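Local coordinates for protein beta-ketoacyl synthase (Burkholderia phymatum, PDB 4EWG) that probably acts as a 3-oxoacyl-[acyl-carrier-protein] synthase, a thiolase-like enzyme that would lengthen acyl chains by condensation on acyl carrier protein, at residues Y80-L89 / G236-L244; I100-S111 / W155-S166. All blocks are in the same frame, centred on the assembly; numbering follows the deposited sequence.

Contact 1: residues Y80-L89 / G236-L244; sequences YAVRASELAL and GEGAATLVL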
loop_
_atom_site.group_PDB
_atom_site.type_symbol
_atom_site.label_atom_id
_atom_site.label_comp_id
_atom_site.label_asym_id
_atom_site.label_seq_id
_atom_site.Cartn_x
_atom_site.Cartn_y
_atom_site.Cartn_z
ATOM N N TYR A 80 -11.256 -10.480 9.479
ATOM C CA TYR A 80 -10.261 -10.550 10.573
ATOM C C TYR A 80 -9.818 -9.134 10.968
ATOM O O TYR A 80 -9.765 -8.791 12.136
ATOM C CB TYR A 80 -9.031 -11.316 10.158
ATOM C CG TYR A 80 -9.209 -12.782 9.757
ATOM C CD1 TYR A 80 -10.398 -13.479 9.939
ATOM C CD2 TYR A 80 -8.140 -13.466 9.190
ATOM C CE1 TYR A 80 -10.510 -14.818 9.578
ATOM C CE2 TYR A 80 -8.248 -14.795 8.824
ATOM C CZ TYR A 80 -9.425 -15.465 9.028
ATOM O OH TYR A 80 -9.482 -16.816 8.645
ATOM N N ALA A 81 -9.520 -8.325 9.954
ATOM C CA ALA A 81 -8.990 -6.977 10.147
ATOM C C ALA A 81 -10.009 -6.138 10.943
ATOM O O ALA A 81 -9.645 -5.476 11.906
ATOM C CB ALA A 81 -8.697 -6.327 8.798
ATOM N N VAL A 82 -11.281 -6.197 10.525
ATOM C CA VAL A 82 -12.344 -5.449 11.181
ATOM C C VAL A 82 -12.575 -5.930 12.629
ATOM O O VAL A 82 -12.678 -5.131 13.543
ATOM C CB VAL A 82 -13.642 -5.508 10.380
ATOM C CG1 VAL A 82 -14.788 -4.906 11.176
ATOM C CG2 VAL A 82 -13.478 -4.770 9.049
ATOM N N ARG A 83 -12.522 -7.233 12.839
ATOM C CA ARG A 83 -12.728 -7.768 14.161
ATOM C C ARG A 83 -11.594 -7.345 15.104
ATOM O O ARG A 83 -11.836 -6.954 16.239
ATOM C CB ARG A 83 -12.848 -9.289 14.091
ATOM C CG ARG A 83 -13.037 -9.957 15.439
ATOM C CD ARG A 83 -14.205 -9.366 16.189
ATOM N NE ARG A 83 -14.454 -10.100 17.416
ATOM C CZ ARG A 83 -15.146 -9.635 18.444
ATOM N NH1 ARG A 83 -15.646 -8.409 18.404
ATOM N NH2 ARG A 83 -15.330 -10.389 19.531
ATOM N N ALA A 84 -10.348 -7.435 14.607
ATOM C CA ALA A 84 -9.167 -6.966 15.328
ATOM C C ALA A 84 -9.319 -5.534 15.754
ATOM O O ALA A 84 -9.014 -5.159 16.902
ATOM C CB ALA A 84 -7.923 -7.105 14.456
ATOM N N SER A 85 -9.784 -4.725 14.813
ATOM C CA SER A 85 -9.821 -3.311 15.004
ATOM C C SER A 85 -10.948 -2.968 15.975
ATOM O O SER A 85 -10.795 -2.063 16.792
ATOM C CB SER A 85 -10.007 -2.621 13.652
ATOM O OG SER A 85 -8.948 -2.917 12.780
ATOM N N GLU A 86 -12.055 -3.711 15.890
ATOM C CA GLU A 86 -13.165 -3.623 16.824
ATOM C C GLU A 86 -12.741 -3.921 18.261
ATOM O O GLU A 86 -13.122 -3.204 19.179
ATOM C CB GLU A 86 -14.277 -4.593 16.423
ATOM C CG GLU A 86 -15.554 -4.530 17.270
ATOM C CD GLU A 86 -16.614 -5.529 16.784
ATOM O OE1 GLU A 86 -17.756 -5.146 16.489
ATOM O OE2 GLU A 86 -16.292 -6.736 16.673
ATOM N N LEU A 87 -11.952 -4.970 18.445
ATOM C CA LEU A 87 -11.458 -5.302 19.759
ATOM C C LEU A 87 -10.539 -4.159 20.279
ATOM O O LEU A 87 -10.656 -3.737 21.435
ATOM C CB LEU A 87 -10.723 -6.652 19.736
ATOM C CG LEU A 87 -11.668 -7.850 19.573
ATOM C CD1 LEU A 87 -11.005 -9.091 18.976
ATOM C CD2 LEU A 87 -12.393 -8.189 20.886
ATOM N N ALA A 88 -9.673 -3.650 19.408
ATOM C CA ALA A 88 -8.695 -2.631 19.797
ATOM C C ALA A 88 -9.380 -1.327 20.146
ATOM O O ALA A 88 -8.994 -0.665 21.095
ATOM C CB ALA A 88 -7.688 -2.399 18.701
ATOM N N LEU A 89 -10.372 -0.952 19.355
ATOM C CA LEU A 89 -11.179 0.212 19.668
ATOM C C LEU A 89 -11.909 0.084 21.007
ATOM O O LEU A 89 -11.938 1.038 21.787
ATOM C CB LEU A 89 -12.188 0.457 18.579
ATOM C CG LEU A 89 -11.642 1.111 17.345
ATOM C CD1 LEU A 89 -12.753 1.005 16.305
ATOM C CD2 LEU A 89 -11.259 2.550 17.643
ATOM N N GLY A 236 0.735 -19.114 8.810
ATOM C CA GLY A 236 -0.423 -18.916 9.666
ATOM C C GLY A 236 -1.341 -17.831 9.136
ATOM O O GLY A 236 -1.296 -17.481 7.940
ATOM N N GLU A 237 -2.197 -17.315 10.016
ATOM C CA GLU A 237 -3.187 -16.315 9.627
ATOM C C GLU A 237 -3.699 -15.513 10.809
ATOM O O GLU A 237 -3.357 -15.809 11.975
ATOM C CB GLU A 237 -4.353 -16.991 8.898
ATOM C CG GLU A 237 -5.180 -17.957 9.741
ATOM C CD GLU A 237 -6.429 -18.449 9.049
ATOM O OE1 GLU A 237 -6.945 -17.743 8.224
ATOM O OE2 GLU A 237 -6.927 -19.562 9.327
ATOM N N GLY A 238 -4.559 -14.537 10.518
ATOM C CA GLY A 238 -5.231 -13.731 11.557
ATOM C C GLY A 238 -5.120 -12.232 11.292
ATOM O O GLY A 238 -4.929 -11.796 10.145
ATOM N N ALA A 239 -5.219 -11.449 12.368
ATOM C CA ALA A 239 -5.054 -10.009 12.292
ATOM C C ALA A 239 -4.768 -9.449 13.645
ATOM O O ALA A 239 -5.085 -10.058 14.674
ATOM C CB ALA A 239 -6.318 -9.354 11.728
ATOM N N ALA A 240 -4.225 -8.239 13.648
ATOM C CA ALA A 240 -3.943 -7.523 14.894
ATOM C C ALA A 240 -3.994 -6.016 14.577
ATOM O O ALA A 240 -3.559 -5.581 13.497
ATOM C CB ALA A 240 -2.579 -7.930 15.487
ATOM N N THR A 241 -4.581 -5.256 15.488
ATOM C CA THR A 241 -4.699 -3.833 15.331
ATOM C C THR A 241 -4.212 -3.148 16.606
ATOM O O THR A 241 -4.580 -3.556 17.736
ATOM C CB THR A 241 -6.163 -3.411 15.099
ATOM O OG1 THR A 241 -6.701 -4.080 13.944
ATOM C CG2 THR A 241 -6.258 -1.877 14.885
ATOM N N LEU A 242 -3.437 -2.085 16.430
ATOM C CA LEU A 242 -3.140 -1.164 17.530
ATOM C C LEU A 242 -3.830 0.181 17.287
ATOM O O LEU A 242 -3.929 0.666 16.132
ATOM C CB LEU A 242 -1.655 -0.938 17.682
ATOM C CG LEU A 242 -0.738 -2.137 17.810
ATOM C CD1 LEU A 242 0.720 -1.645 17.799
ATOM C CD2 LEU A 242 -1.062 -2.853 19.100
ATOM N N VAL A 243 -4.348 0.765 18.372
ATOM C CA VAL A 243 -4.848 2.137 18.342
ATOM C C VAL A 243 -3.665 3.048 18.765
ATOM O O VAL A 243 -3.186 2.989 19.888
ATOM C CB VAL A 243 -6.046 2.351 19.283
ATOM C CG1 VAL A 243 -6.428 3.811 19.284
ATOM C CG2 VAL A 243 -7.237 1.466 18.893
ATOM N N LEU A 244 -3.197 3.854 17.851
ATOM C CA LEU A 244 -2.147 4.817 18.137
ATOM C C LEU A 244 -2.836 6.131 18.370
ATOM O O LEU A 244 -3.862 6.432 17.732
ATOM C CB LEU A 244 -1.176 4.971 16.947
ATOM C CG LEU A 244 -0.044 3.960 16.726
ATOM C CD1 LEU A 244 -0.608 2.546 16.659
ATOM C CD2 LEU A 244 0.701 4.301 15.425
#
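Glu237 and Tyr80 meet through their polar ends. Tyr80 OH donates to Glu237 OE1 at 2.7 Å. The oxygen is approached from above the carboxylate plane, and it lies in the plane of the Tyr80 ring at the ring edge. Ring and carboxylate planes are 69° apart. Glu237 CG sits between the backbone N and the carbonyl carbon (chi1 65°), and the extended chain beyond it carries the carboxylate out to the Tyr80 hydroxyl. Leu198 N also bonds OE1, Leu57 N holds OE2, and Arg76 reaches Tyr80 OH. At Gly238 the backbone carbonyl lies at the edge of the same ring, with O 3.7 Å from Tyr80 CD2. Ala239 points at the helix. Its CB packs 3.7 Å from Tyr80 CB and 3.9 Å from Ala84 CB. Thr241 comes next on this face. Its OG1 is 2.8 Å from Ser85 OG, close to Ala84 CB, and also hydrogen-bonded to Tyr109 OH. Ser85 OG donates to Ala81 O at 2.8 Å. That carbonyl also takes the helical bond from Ser85 N, from the opposite face of its plane. Val243 ends the contact. Its CG2 lies over the end of Ala88, 3.5 Å from Ala88 O. Leu89 CD2 touches the same methyl. The small alanines let helix 76-92 lie close on strand 238-246, with segment axes 6.7 Å apart, as helix packs on sheet in the thiolase-like fold. Buried polar links at the Tyr80 end and, between the alanine contacts, at Ser85-Thr241 have several partners per group, which would fix their rotation and hold the helix in register.

Contact 2: residues I100-S111 / W155-S166; sequences ISDGRMGVAYGS and WDLKGRIVPTSS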
loop_
_atom_site.group_PDB
_atom_site.type_symbol
_atom_site.label_atom_id
_atom_site.label_comp_id
_atom_site.label_asym_id
_atom_site.label_seq_id
_atom_site.Cartn_x
_atom_site.Cartn_y
_atom_site.Cartn_z
ATOM N N ILE A 100 -14.814 9.675 16.768
ATOM C CA ILE A 100 -13.646 9.159 16.029
ATOM C C ILE A 100 -13.851 9.253 14.504
ATOM O O ILE A 100 -12.884 9.262 13.759
ATOM C CB ILE A 100 -13.264 7.711 16.420
ATOM C CG1 ILE A 100 -14.280 6.684 15.942
ATOM C CG2 ILE A 100 -13.140 7.560 17.939
ATOM C CD1 ILE A 100 -13.926 5.262 16.291
ATOM N N SER A 101 -15.100 9.359 14.072
ATOM C CA SER A 101 -15.459 9.459 12.672
ATOM C C SER A 101 -15.369 10.802 12.068
ATOM O O SER A 101 -15.600 10.929 10.876
ATOM C CB SER A 101 -16.901 9.008 12.518
ATOM O OG SER A 101 -17.025 7.725 13.088
ATOM N N ASP A 102 -14.965 11.799 12.842
ATOM C CA ASP A 102 -15.023 13.183 12.373
ATOM C C ASP A 102 -13.798 13.621 11.568
ATOM O O ASP A 102 -13.640 14.811 11.340
ATOM C CB ASP A 102 -15.235 14.152 13.553
ATOM C CG ASP A 102 -13.972 14.419 14.331
ATOM O OD1 ASP A 102 -12.885 13.868 14.008
ATOM O OD2 ASP A 102 -14.046 15.180 15.293
ATOM N N GLY A 103 -12.939 12.679 11.150
ATOM C CA GLY A 103 -11.754 13.015 10.365
ATOM C C GLY A 103 -10.471 12.983 11.182
ATOM O O GLY A 103 -9.396 13.058 10.616
ATOM N N ARG A 104 -10.580 12.806 12.503
ATOM C CA ARG A 104 -9.449 12.856 13.398
ATOM C C ARG A 104 -8.709 11.541 13.431
ATOM O O ARG A 104 -7.566 11.485 13.870
ATOM C CB ARG A 104 -9.898 13.142 14.833
ATOM C CG ARG A 104 -10.538 11.950 15.578
ATOM C CD ARG A 104 -10.788 12.251 17.062
ATOM N NE ARG A 104 -11.873 13.209 17.214
ATOM C CZ ARG A 104 -12.127 13.921 18.312
ATOM N NH1 ARG A 104 -11.380 13.799 19.405
ATOM N NH2 ARG A 104 -13.146 14.771 18.310
ATOM N N MET A 105 -9.405 10.472 13.061
ATOM C CA MET A 105 -8.835 9.140 13.064
ATOM C C MET A 105 -8.723 8.605 11.652
ATOM O O MET A 105 -9.670 8.669 10.901
ATOM C CB MET A 105 -9.698 8.184 13.882
ATOM C CG MET A 105 -9.156 6.768 13.886
ATOM S SD MET A 105 -10.123 5.594 14.822
ATOM C CE MET A 105 -9.757 6.101 16.523
ATOM N N GLY A 106 -7.567 8.027 11.336
ATOM C CA GLY A 106 -7.300 7.414 10.022
ATOM C C GLY A 106 -6.947 5.948 10.167
ATOM O O GLY A 106 -7.068 5.361 11.253
ATOM N N VAL A 107 -6.559 5.329 9.065
ATOM C CA VAL A 107 -6.314 3.901 9.049
ATOM C C VAL A 107 -5.074 3.550 8.238
ATOM O O VAL A 107 -4.924 3.995 7.099
ATOM C CB VAL A 107 -7.512 3.120 8.465
ATOM C CG1 VAL A 107 -7.171 1.618 8.408
ATOM C CG2 VAL A 107 -8.774 3.412 9.264
ATOM N N ALA A 108 -4.175 2.788 8.837
ATOM C CA ALA A 108 -3.059 2.214 8.119
ATOM C C ALA A 108 -3.178 0.693 8.246
ATOM O O ALA A 108 -3.312 0.149 9.355
ATOM C CB ALA A 108 -1.732 2.717 8.683
ATOM N N TYR A 109 -3.172 0.002 7.109
ATOM C CA TYR A 109 -3.393 -1.449 7.128
ATOM C C TYR A 109 -2.979 -2.085 5.813
ATOM O O TYR A 109 -3.039 -1.443 4.759
ATOM C CB TYR A 109 -4.901 -1.748 7.333
ATOM C CG TYR A 109 -5.206 -2.712 8.420
ATOM C CD1 TYR A 109 -5.181 -4.115 8.191
ATOM C CD2 TYR A 109 -5.516 -2.259 9.703
ATOM C CE1 TYR A 109 -5.468 -5.016 9.221
ATOM C CE2 TYR A 109 -5.810 -3.164 10.732
ATOM C CZ TYR A 109 -5.778 -4.525 10.490
ATOM O OH TYR A 109 -6.042 -5.386 11.524
ATOM N N GLY A 110 -2.630 -3.359 5.877
ATOM C CA GLY A 110 -2.415 -4.111 4.666
ATOM C C GLY A 110 -2.366 -5.609 4.852
ATOM O O GLY A 110 -2.494 -6.118 5.971
ATOM N N SER A 111 -2.183 -6.302 3.731
ATOM C CA SER A 111 -2.112 -7.751 3.709
ATOM C C SER A 111 -1.329 -8.167 2.480
ATOM O O SER A 111 -1.113 -7.357 1.586
ATOM C CB SER A 111 -3.527 -8.364 3.660
ATOM O OG SER A 111 -4.246 -7.912 2.542
ATOM N N TRP A 155 -16.221 2.038 10.456
ATOM C CA TRP A 155 -16.538 3.045 11.475
ATOM C C TRP A 155 -16.728 4.395 10.870
ATOM O O TRP A 155 -16.660 5.412 11.533
ATOM C CB TRP A 155 -15.464 3.063 12.559
ATOM C CG TRP A 155 -15.573 1.846 13.493
ATOM C CD1 TRP A 155 -16.355 1.714 14.615
ATOM C CD2 TRP A 155 -14.895 0.593 13.367
ATOM N NE1 TRP A 155 -16.196 0.477 15.182
ATOM C CE2 TRP A 155 -15.347 -0.240 14.477
ATOM C CE3 TRP A 155 -14.007 0.073 12.463
ATOM C CZ2 TRP A 155 -14.896 -1.519 14.657
ATOM C CZ3 TRP A 155 -13.573 -1.213 12.645
ATOM C CH2 TRP A 155 -14.007 -1.994 13.735
ATOM N N ASP A 156 -16.985 4.406 9.575
ATOM C CA ASP A 156 -17.291 5.627 8.907
ATOM C C ASP A 156 -16.182 6.644 9.068
ATOM O O ASP A 156 -16.439 7.844 9.143
ATOM C CB ASP A 156 -18.590 6.180 9.521
ATOM C CG ASP A 156 -19.226 7.173 8.682
ATOM O OD1 ASP A 156 -19.685 6.789 7.596
ATOM O OD2 ASP A 156 -19.291 8.363 9.082
ATOM N N LEU A 157 -14.942 6.177 9.119
ATOM C CA LEU A 157 -13.812 7.065 9.419
ATOM C C LEU A 157 -13.505 7.948 8.212
ATOM O O LEU A 157 -13.767 7.567 7.075
ATOM C CB LEU A 157 -12.580 6.268 9.828
ATOM C CG LEU A 157 -12.755 5.328 11.028
ATOM C CD1 LEU A 157 -11.447 4.526 11.251
ATOM C CD2 LEU A 157 -13.142 6.100 12.266
ATOM N N LYS A 158 -13.000 9.154 8.486
ATOM C CA LYS A 158 -12.831 10.161 7.461
ATOM C C LYS A 158 -11.431 10.719 7.446
ATOM O O LYS A 158 -11.179 11.717 6.809
ATOM C CB LYS A 158 -13.904 11.280 7.611
ATOM C CG LYS A 158 -15.327 10.772 7.342
ATOM C CD LYS A 158 -16.462 11.723 7.779
ATOM C CE LYS A 158 -17.813 10.992 7.910
ATOM N NZ LYS A 158 -17.964 10.346 9.254
ATOM N N GLY A 159 -10.504 10.023 8.113
ATOM C CA GLY A 159 -9.106 10.371 8.093
ATOM C C GLY A 159 -8.376 9.750 6.914
ATOM O O GLY A 159 -8.978 9.140 6.014
ATOM N N ARG A 160 -7.061 9.898 6.896
ATOM C CA ARG A 160 -6.283 9.404 5.762
ATOM C C ARG A 160 -6.141 7.904 5.849
ATOM O O ARG A 160 -6.101 7.334 6.950
ATOM C CB ARG A 160 -4.942 10.092 5.599
ATOM C CG ARG A 160 -4.197 10.422 6.864
ATOM C CD ARG A 160 -2.758 10.861 6.578
ATOM N NE ARG A 160 -2.685 12.132 5.876
ATOM C CZ ARG A 160 -1.543 12.713 5.470
ATOM N NH1 ARG A 160 -0.374 12.132 5.680
ATOM N NH2 ARG A 160 -1.570 13.885 4.851
ATOM N N ILE A 161 -6.158 7.256 4.674
ATOM C CA ILE A 161 -5.912 5.833 4.542
ATOM C C ILE A 161 -4.473 5.674 4.005
ATOM O O ILE A 161 -4.100 6.229 2.949
ATOM C CB ILE A 161 -6.986 5.118 3.657
ATOM C CG1 ILE A 161 -8.357 5.119 4.353
ATOM C CG2 ILE A 161 -6.588 3.676 3.385
ATOM C CD1 ILE A 161 -9.540 4.643 3.492
ATOM N N VAL A 162 -3.654 4.981 4.802
ATOM C CA VAL A 162 -2.317 4.661 4.460
ATOM C C VAL A 162 -2.262 3.156 4.164
ATOM O O VAL A 162 -2.185 2.331 5.056
ATOM C CB VAL A 162 -1.352 4.991 5.604
ATOM C CG1 VAL A 162 0.076 4.732 5.140
ATOM C CG2 VAL A 162 -1.562 6.432 6.087
ATOM N N PRO A 163 -2.279 2.804 2.902
ATOM C CA PRO A 163 -2.307 1.378 2.556
ATOM C C PRO A 163 -0.912 0.871 2.744
ATOM O O PRO A 163 0.007 1.488 2.220
ATOM C CB PRO A 163 -2.781 1.388 1.080
ATOM C CG PRO A 163 -2.320 2.697 0.556
ATOM C CD PRO A 163 -2.206 3.667 1.708
ATOM N N THR A 164 -0.710 -0.118 3.607
ATOM C CA THR A 164 0.627 -0.692 3.797
ATOM C C THR A 164 0.621 -2.166 3.443
ATOM O O THR A 164 1.006 -3.009 4.224
ATOM C CB THR A 164 1.068 -0.488 5.242
ATOM O OG1 THR A 164 0.114 -1.098 6.118
ATOM C CG2 THR A 164 1.144 1.016 5.546
ATOM N N SER A 165 0.133 -2.486 2.258
ATOM C CA SER A 165 0.133 -3.894 1.813
ATOM C C SER A 165 1.491 -4.250 1.225
ATOM O O SER A 165 1.774 -3.975 0.041
ATOM C CB SER A 165 -1.001 -4.184 0.850
ATOM O OG SER A 165 -2.222 -4.273 1.545
ATOM N N SER A 166 2.349 -4.824 2.080
ATOM C CA SER A 166 3.758 -5.122 1.706
ATOM C C SER A 166 4.132 -6.506 2.203
ATOM O O SER A 166 5.183 -6.719 2.818
ATOM C CB SER A 166 4.681 -4.063 2.301
ATOM O OG SER A 166 4.414 -3.817 3.677
HETATM O O HOH W 1 -12.158 10.013 11.312
HETATM O O HOH W 2 -3.753 -1.460 2.229
#
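Leu157 reaches into segment 100-111 with both methyls. Its CG is anti to the carbonyl carbon (chi1 -57°), which carries the branch to Ile100, Met105 and Val107. CD1 meets Val107 CG2 at 3.5 Å, and these two side chains cross at about a right angle. CD2 lies 3.9 Å from Ile100 CG1. Met105 extends as far as SD and then bends at its last torsion (chi3 -72°); SD sits about equally far from the two leucine methyls. Ser101 OG donates to Trp155 O at 2.8 Å, nearly in line with the carbonyl bond. The Lys158 chain runs alongside Ser101 O and bends at its end (chi4 85°). NZ then donates to that oxygen at 2.9 Å, from above the carbonyl plane. NZ also bonds Asp156 O and forms a salt bridge with Asp156. One water joins the two turns: it donates to Ile100 O and Met105 O and accepts from Gly103 N and Lys158 N. Beyond Gly159 the chains pair as parallel strands, from Val107 N to Arg160 O through Thr164 N to Tyr109 O. Ala108 CB packs on Val162 CB at 3.8 Å. Further along, Ser111 N donates to Ser165 OG at 3.0 Å, and Pro144 O is a further partner of that hydroxyl. The two strands are parallel neighbours, joined through helices, in the large sheet of the thiolase-like fold: 161-163 is outermost within this chain, and 189-196 lies on the other side of 105-110. Helix 170-183 covers the Ala108 and Val162 face. Helix 146-154 meets Val107 and Tyr109. The second subunit borders strand 161-163: its Tyr177 and Gln173 bond Ile161 O, and Arg160, hydrogen-bonded to Asn181 of its own chain, forms a salt bridge with Glu180 of that subunit.

Overall arrangement
From the N terminus, helix 76-92 comes first and strand 105-110 follows it. The chain then runs through three helices to strand 161-163, where contact 2 closes the shorter loop. It continues through helix 170-183, strand 189-196 and helix 200-207 to strand 238-246, where contact 1 closes the longer one. Contact 2 thus lies wholly within the span of contact 1. Contact 2 pairs two strands at one side of the large sheet, and contact 1 lays a helix on a strand further in. They meet where the Tyr109 side chain lies against helix 76-92, and where Trp155 packs on Glu86 and Leu89.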